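Side-chain contact in 3-keto-5-aminohexanoate cleavage protein (Burkholderia xenovorans LB400, PDB 3E02), which probably cleaves 3-keto-5-aminohexanoate or a related beta-keto acid with the help of a bound zinc ion: residues R278-R281 / R282-E285. Numbering follows the deposited sequence.
Sequences RKIR and RIIE. With EDO (1,2-ethanediol), chain L.
R281 and E285, one turn apart on helix 273-286 of this beta-keto acid cleavage enzyme of TIM-barrel fold, show how an i to i+4 salt bridge can use NE rather than the terminal nitrogens. At the root of the R281 side chain, below CB, the main chains are already joined by the helical bond from E285 N to R281 O. CG stands trans to the main-chain nitrogen (chi1 -175°), which sets the direction, and R281 CG lies 3.4 Å from E285 OE2. The extended chain beyond takes R281 CD past E285 OE2 at 3.7 Å. R281 NE then donates to E285 OE2 over 3.1 Å, a bent bond of 138° at the hydrogen. It reaches the oxygen on its syn side but out of the carboxylate plane, the two flat groups standing 72° apart. R281 CZ and NH2 both lie 4.0 Å from E285 OE2, while NH1 turns to the carbonyl oxygen of A44.

Nearby, R282 bends back at chi3 and lays the rim of one guanidinium face over K279 CA; its NE pairs with E286 of the second subunit. On the buried side, I280 CD1 packs against I283 CB at 4.1 Å; both isoleucines seat the helix on helix 240-249, and I280 also on strand 253-256. One bent N-H, out of both planes, suggests a mainly electrostatic bond of loose geometry, while A44 O gives the guanidinium a second hold.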
# COMPACT_ATOMS: atom_id res chain seq x y z
N ARG A 278 -4.59 -4.62 -31.24
CA ARG A 278 -3.46 -3.93 -31.88
C ARG A 278 -2.87 -2.85 -30.97
O ARG A 278 -1.64 -2.76 -30.84
CB ARG A 278 -3.84 -3.32 -33.24
CG ARG A 278 -3.97 -4.37 -34.34
CD ARG A 278 -3.95 -3.76 -35.70
NE ARG A 278 -5.10 -2.92 -35.97
CZ ARG A 278 -6.31 -3.35 -36.38
NH1 ARG A 278 -6.58 -4.64 -36.59
NH2 ARG A 278 -7.27 -2.46 -36.59
N LYS A 279 -3.74 -2.08 -30.30
CA LYS A 279 -3.28 -1.01 -29.41
C LYS A 279 -2.46 -1.52 -28.23
O LYS A 279 -1.35 -1.02 -27.99
CB LYS A 279 -4.43 -0.11 -28.92
CG LYS A 279 -3.97 0.94 -27.91
CD LYS A 279 -5.02 1.98 -27.59
CE LYS A 279 -5.17 3.00 -28.68
NZ LYS A 279 -5.96 4.19 -28.25
N ILE A 280 -2.99 -2.49 -27.49
CA ILE A 280 -2.26 -3.02 -26.33
C ILE A 280 -0.95 -3.68 -26.76
O ILE A 280 0.07 -3.53 -26.08
CB ILE A 280 -3.11 -3.91 -25.38
CG1 ILE A 280 -2.36 -4.15 -24.04
CG2 ILE A 280 -3.57 -5.21 -26.07
CD1 ILE A 280 -1.85 -2.83 -23.33
N ARG A 281 -0.95 -4.33 -27.93
CA ARG A 281 0.27 -4.91 -28.48
C ARG A 281 1.30 -3.83 -28.81
O ARG A 281 2.49 -4.04 -28.52
CB ARG A 281 -0.02 -5.76 -29.70
CG ARG A 281 1.22 -6.46 -30.21
CD ARG A 281 0.88 -7.40 -31.31
NE ARG A 281 2.04 -8.19 -31.70
CZ ARG A 281 2.03 -9.16 -32.62
NH1 ARG A 281 0.90 -9.47 -33.27
NH2 ARG A 281 3.16 -9.81 -32.89
N ARG A 282 0.88 -2.70 -29.38
CA ARG A 282 1.81 -1.58 -29.63
C ARG A 282 2.43 -1.05 -28.32
O ARG A 282 3.64 -0.87 -28.25
CB ARG A 282 1.17 -0.44 -30.40
CG ARG A 282 0.89 -0.79 -31.87
CD ARG A 282 0.57 0.43 -32.67
NE ARG A 282 -0.56 1.19 -32.14
CZ ARG A 282 -1.84 0.94 -32.36
NH1 ARG A 282 -2.24 -0.03 -33.16
NH2 ARG A 282 -2.75 1.73 -31.79
N ILE A 283 1.60 -0.86 -27.30
CA ILE A 283 2.04 -0.39 -25.98
C ILE A 283 3.09 -1.37 -25.39
O ILE A 283 4.17 -0.95 -24.96
CB ILE A 283 0.85 -0.19 -24.99
CG1 ILE A 283 -0.06 0.97 -25.45
CG2 ILE A 283 1.38 0.10 -23.60
CD1 ILE A 283 -1.41 1.09 -24.69
N ILE A 284 2.74 -2.66 -25.38
CA ILE A 284 3.63 -3.76 -24.95
C ILE A 284 5.00 -3.69 -25.65
O ILE A 284 6.05 -3.76 -25.00
CB ILE A 284 2.93 -5.16 -25.19
CG1 ILE A 284 1.85 -5.37 -24.13
CG2 ILE A 284 3.92 -6.36 -25.17
CD1 ILE A 284 0.92 -6.57 -24.41
N GLU A 285 4.96 -3.49 -26.96
CA GLU A 285 6.17 -3.41 -27.77
C GLU A 285 6.99 -2.15 -27.45
O GLU A 285 8.22 -2.24 -27.37
CB GLU A 285 5.84 -3.53 -29.25
CG GLU A 285 5.41 -4.98 -29.58
CD GLU A 285 4.83 -5.18 -30.98
OE1 GLU A 285 4.75 -4.20 -31.77
OE2 GLU A 285 4.46 -6.34 -31.27
C1 EDO L . -5.73 1.05 -35.26
O1 EDO L . -6.66 0.77 -36.32
C2 EDO L . -5.52 -0.20 -34.41
O2 EDO L . -5.52 0.00 -32.99